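Long-range contact in HepC.19480.a.B1 (Helicobacter pylori, PDB 6MTZ), which is of unknown function but probably acts as a metal-dependent phosphoesterase of the DHH family: residues Y166-M177 and L208-D218. Residues are numbered along the deposited sequence; the frame is centred on the assembly and turned at random.
Sequences YGFELGKVCMRM and LFLENAPVAYD
Tyr166 brings its phenol oxygen to the side chain of Leu208, OH lying 3.8 Å from CD2, and a water in the plane of the ring links that oxygen to the carbonyl of Leu208. In the first turn of helix 168-177, Glu169 CB rests on Pro214 CG. The two methyls of Leu170 part: CD2 meets Leu208 CD2 at 3.7 Å in the preceding loop, CD1 reaches Tyr217 CB and the Ala213 carbonyl, and the proline ring lies against its backbone, with Pro214 CG 3.6 Å from Leu170 N. Val173, with CG1 anti to its backbone N (chi1 178°), puts that methyl 3.6 Å from Tyr217 CD2, while CG2 packs near the Pro214 carbonyl. Cys174 adds an oblique sulfur-aromatic contact, SG to Tyr217 CE2 3.9 Å. Arg176 is salt-bridged to Asp218 through a nearly straight hydrogen bond, NH2 to OD1 2.8 Å; the oxygen lies in the guanidinium plane but is approached from above the carboxylate, the two planes being 80° apart. A second water joins Arg176 NH1 to the same oxygen. Met177 CE touches Tyr217 OH, completing a knob-into-hole in which Tyr217 sits among Leu170, Val173, Cys174 and Met177. The two short helical segments run nearly parallel (23°); helix 145-159 backs Leu170 and Cys174 through Met154, Leu19 of helix 19-29 also touches Cys174, and helix 190-203 packs on Met177, its Leu200 O taking a hydrogen bond from Tyr217 OH.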
loop_
_atom_site.group_PDB
_atom_site.type_symbol
_atom_site.label_atom_id
_atom_site.label_comp_id
_atom_site.label_asym_id
_atom_site.label_seq_id
_atom_site.Cartn_x
_atom_site.Cartn_y
_atom_site.Cartn_z
ATOM N N TYR A 166 19.016 1.695 -20.628
ATOM C CA TYR A 166 18.871 3.072 -20.188
ATOM C C TYR A 166 18.430 3.126 -18.737
ATOM O O TYR A 166 17.530 2.393 -18.324
ATOM C CB TYR A 166 17.860 3.819 -21.059
ATOM C CG TYR A 166 17.556 5.198 -20.511
ATOM C CD1 TYR A 166 18.351 6.285 -20.847
ATOM C CD2 TYR A 166 16.490 5.406 -19.640
ATOM C CE1 TYR A 166 18.081 7.547 -20.348
ATOM C CE2 TYR A 166 16.226 6.657 -19.119
ATOM C CZ TYR A 166 17.027 7.721 -19.483
ATOM O OH TYR A 166 16.769 8.965 -18.992
ATOM N N GLY A 167 19.072 4.004 -17.967
ATOM C CA GLY A 167 18.654 4.252 -16.599
ATOM C C GLY A 167 18.885 3.114 -15.628
ATOM O O GLY A 167 18.282 3.106 -14.564
ATOM N N PHE A 168 19.761 2.160 -15.957
ATOM C CA PHE A 168 19.926 0.981 -15.112
ATOM C C PHE A 168 20.365 1.350 -13.694
ATOM O O PHE A 168 19.715 0.964 -12.716
ATOM C CB PHE A 168 20.924 0.019 -15.751
ATOM C CG PHE A 168 21.310 -1.132 -14.864
ATOM C CD1 PHE A 168 20.456 -2.209 -14.692
ATOM C CD2 PHE A 168 22.535 -1.141 -14.208
ATOM C CE1 PHE A 168 20.815 -3.283 -13.882
ATOM C CE2 PHE A 168 22.899 -2.206 -13.397
ATOM C CZ PHE A 168 22.034 -3.281 -13.236
ATOM N N GLU A 169 21.472 2.083 -13.557
ATOM C CA GLU A 169 21.992 2.369 -12.216
ATOM C C GLU A 169 21.021 3.218 -11.399
ATOM O O GLU A 169 20.806 2.954 -10.211
ATOM C CB GLU A 169 23.357 3.048 -12.309
ATOM C CG GLU A 169 24.440 2.160 -12.941
ATOM C CD GLU A 169 24.796 0.969 -12.075
ATOM O OE1 GLU A 169 25.440 0.037 -12.588
ATOM O OE2 GLU A 169 24.429 0.960 -10.880
ATOM N N LEU A 170 20.412 4.233 -12.019
ATOM C CA LEU A 170 19.385 5.016 -11.323
ATOM C C LEU A 170 18.183 4.159 -10.925
ATOM O O LEU A 170 17.597 4.363 -9.857
ATOM C CB LEU A 170 18.942 6.178 -12.203
ATOM C CG LEU A 170 17.802 7.070 -11.695
ATOM C CD1 LEU A 170 18.231 7.856 -10.449
ATOM C CD2 LEU A 170 17.380 8.024 -12.816
ATOM N N GLY A 171 17.796 3.195 -11.770
ATOM C CA GLY A 171 16.688 2.310 -11.414
ATOM C C GLY A 171 16.949 1.467 -10.174
ATOM O O GLY A 171 16.027 1.177 -9.403
ATOM N N LYS A 172 18.198 1.054 -9.957
ATOM C CA LYS A 172 18.503 0.320 -8.731
ATOM C C LYS A 172 18.256 1.192 -7.505
ATOM O O LYS A 172 17.710 0.726 -6.494
ATOM C CB LYS A 172 19.946 -0.189 -8.779
ATOM C CG LYS A 172 20.114 -1.430 -9.679
ATOM C CD LYS A 172 21.534 -1.612 -10.216
ATOM C CE LYS A 172 22.593 -1.516 -9.146
ATOM N NZ LYS A 172 23.952 -1.901 -9.679
ATOM N N VAL A 173 18.618 2.476 -7.592
ATOM C CA VAL A 173 18.324 3.402 -6.506
ATOM C C VAL A 173 16.821 3.492 -6.279
ATOM O O VAL A 173 16.350 3.502 -5.131
ATOM C CB VAL A 173 18.933 4.787 -6.794
ATOM C CG1 VAL A 173 18.570 5.764 -5.663
ATOM C CG2 VAL A 173 20.436 4.692 -6.932
ATOM N N CYS A 174 16.040 3.525 -7.367
ATOM C CA CYS A 174 14.592 3.643 -7.233
ATOM C C CYS A 174 13.980 2.373 -6.654
ATOM O O CYS A 174 13.036 2.440 -5.864
ATOM C CB CYS A 174 13.958 3.979 -8.579
ATOM S SG CYS A 174 14.337 5.634 -9.178
ATOM N N MET A 175 14.502 1.208 -7.033
ATOM C CA MET A 175 13.995 -0.045 -6.490
ATOM C C MET A 175 14.166 -0.087 -4.972
ATOM O O MET A 175 13.221 -0.382 -4.227
ATOM C CB MET A 175 14.725 -1.207 -7.161
ATOM C CG MET A 175 14.147 -2.571 -6.927
ATOM S SD MET A 175 15.032 -3.768 -7.980
ATOM C CE MET A 175 16.582 -3.950 -7.107
ATOM N N ARG A 176 15.373 0.207 -4.494
ATOM C CA ARG A 176 15.571 0.309 -3.053
ATOM C C ARG A 176 14.703 1.414 -2.453
ATOM O O ARG A 176 14.196 1.273 -1.337
ATOM C CB ARG A 176 17.049 0.549 -2.742
ATOM C CG ARG A 176 17.368 0.786 -1.254
ATOM C CD ARG A 176 18.875 0.675 -1.007
ATOM N NE ARG A 176 19.570 1.431 -2.040
ATOM C CZ ARG A 176 19.855 2.726 -1.949
ATOM N NH1 ARG A 176 19.538 3.391 -0.845
ATOM N NH2 ARG A 176 20.464 3.346 -2.956
ATOM N N MET A 177 14.528 2.533 -3.170
ATOM C CA MET A 177 13.680 3.599 -2.640
ATOM C C MET A 177 12.280 3.084 -2.323
ATOM O O MET A 177 11.707 3.415 -1.273
ATOM C CB MET A 177 13.595 4.767 -3.622
ATOM C CG MET A 177 12.652 5.910 -3.153
ATOM S SD MET A 177 10.895 5.700 -3.527
ATOM C CE MET A 177 10.909 6.111 -5.276
ATOM N N LEU A 208 16.703 12.524 -14.070
ATOM C CA LEU A 208 16.992 11.729 -15.269
ATOM C C LEU A 208 18.005 12.394 -16.183
ATOM O O LEU A 208 18.838 11.719 -16.799
ATOM C CB LEU A 208 15.705 11.477 -16.059
ATOM C CG LEU A 208 14.692 10.554 -15.395
ATOM C CD1 LEU A 208 13.330 10.785 -16.003
ATOM C CD2 LEU A 208 15.134 9.118 -15.571
ATOM N N PHE A 209 17.942 13.713 -16.307
ATOM C CA PHE A 209 18.777 14.415 -17.264
ATOM C C PHE A 209 19.980 15.068 -16.605
ATOM O O PHE A 209 20.592 15.958 -17.196
ATOM C CB PHE A 209 17.933 15.434 -18.021
ATOM C CG PHE A 209 16.682 14.843 -18.588
ATOM C CD1 PHE A 209 16.738 13.998 -19.693
ATOM C CD2 PHE A 209 15.458 15.091 -18.000
ATOM C CE1 PHE A 209 15.591 13.433 -20.203
ATOM C CE2 PHE A 209 14.298 14.524 -18.506
ATOM C CZ PHE A 209 14.364 13.695 -19.602
ATOM N N LEU A 210 20.328 14.644 -15.394
ATOM C CA LEU A 210 21.567 15.081 -14.771
ATOM C C LEU A 210 22.705 14.163 -15.197
ATOM O O LEU A 210 22.490 12.995 -15.537
ATOM C CB LEU A 210 21.431 15.095 -13.245
ATOM C CG LEU A 210 20.325 16.020 -12.732
ATOM C CD1 LEU A 210 20.313 16.087 -11.199
ATOM C CD2 LEU A 210 20.472 17.407 -13.366
ATOM N N GLU A 211 23.926 14.708 -15.187
ATOM C CA GLU A 211 25.089 13.953 -15.650
ATOM C C GLU A 211 25.397 12.765 -14.737
ATOM O O GLU A 211 25.882 11.726 -15.205
ATOM C CB GLU A 211 26.303 14.881 -15.754
ATOM N N ASN A 212 25.142 12.909 -13.435
ATOM C CA ASN A 212 25.370 11.845 -12.463
ATOM C C ASN A 212 24.063 11.494 -11.754
ATOM O O ASN A 212 24.005 11.442 -10.520
ATOM C CB ASN A 212 26.436 12.271 -11.445
ATOM C CG ASN A 212 25.974 13.432 -10.562
ATOM O OD1 ASN A 212 25.203 14.295 -11.000
ATOM N ND2 ASN A 212 26.423 13.441 -9.306
ATOM N N ALA A 213 23.005 11.269 -12.530
ATOM C CA ALA A 213 21.672 11.005 -11.984
ATOM C C ALA A 213 21.625 9.948 -10.879
ATOM O O ALA A 213 21.014 10.218 -9.834
ATOM C CB ALA A 213 20.726 10.628 -13.133
ATOM N N PRO A 214 22.204 8.751 -11.032
ATOM C CA PRO A 214 22.085 7.754 -9.941
ATOM C C PRO A 214 22.600 8.255 -8.596
ATOM O O PRO A 214 21.904 8.150 -7.580
ATOM C CB PRO A 214 22.917 6.564 -10.457
ATOM C CG PRO A 214 23.025 6.766 -11.941
ATOM C CD PRO A 214 23.018 8.247 -12.156
ATOM N N VAL A 215 23.811 8.800 -8.564
ATOM C CA VAL A 215 24.375 9.266 -7.305
ATOM C C VAL A 215 23.648 10.508 -6.815
ATOM O O VAL A 215 23.426 10.675 -5.612
ATOM C CB VAL A 215 25.879 9.533 -7.459
ATOM C CG1 VAL A 215 26.427 10.148 -6.186
ATOM C CG2 VAL A 215 26.612 8.241 -7.789
ATOM N N ALA A 216 23.293 11.410 -7.731
ATOM C CA ALA A 216 22.623 12.640 -7.329
ATOM C C ALA A 216 21.292 12.332 -6.672
ATOM O O ALA A 216 20.958 12.885 -5.620
ATOM C CB ALA A 216 22.426 13.555 -8.539
ATOM N N TYR A 217 20.505 11.453 -7.288
ATOM C CA TYR A 217 19.241 11.083 -6.683
ATOM C C TYR A 217 19.476 10.311 -5.392
ATOM O O TYR A 217 18.802 10.554 -4.387
ATOM C CB TYR A 217 18.397 10.266 -7.670
ATOM C CG TYR A 217 17.029 9.881 -7.137
ATOM C CD1 TYR A 217 16.067 10.852 -6.887
ATOM C CD2 TYR A 217 16.701 8.554 -6.882
ATOM C CE1 TYR A 217 14.814 10.512 -6.398
ATOM C CE2 TYR A 217 15.454 8.203 -6.406
ATOM C CZ TYR A 217 14.512 9.195 -6.162
ATOM O OH TYR A 217 13.260 8.867 -5.690
ATOM N N ASP A 218 20.462 9.411 -5.384
ATOM C CA ASP A 218 20.719 8.603 -4.193
ATOM C C ASP A 218 20.985 9.479 -2.964
ATOM O O ASP A 218 20.465 9.208 -1.873
ATOM C CB ASP A 218 21.896 7.664 -4.456
ATOM C CG ASP A 218 22.027 6.572 -3.401
ATOM O OD1 ASP A 218 20.990 6.109 -2.871
ATOM O OD2 ASP A 218 23.177 6.183 -3.098
HETATM O O HOH W 1 18.559 10.723 -19.797
HETATM O O HOH W 2 18.869 6.153 -1.246
#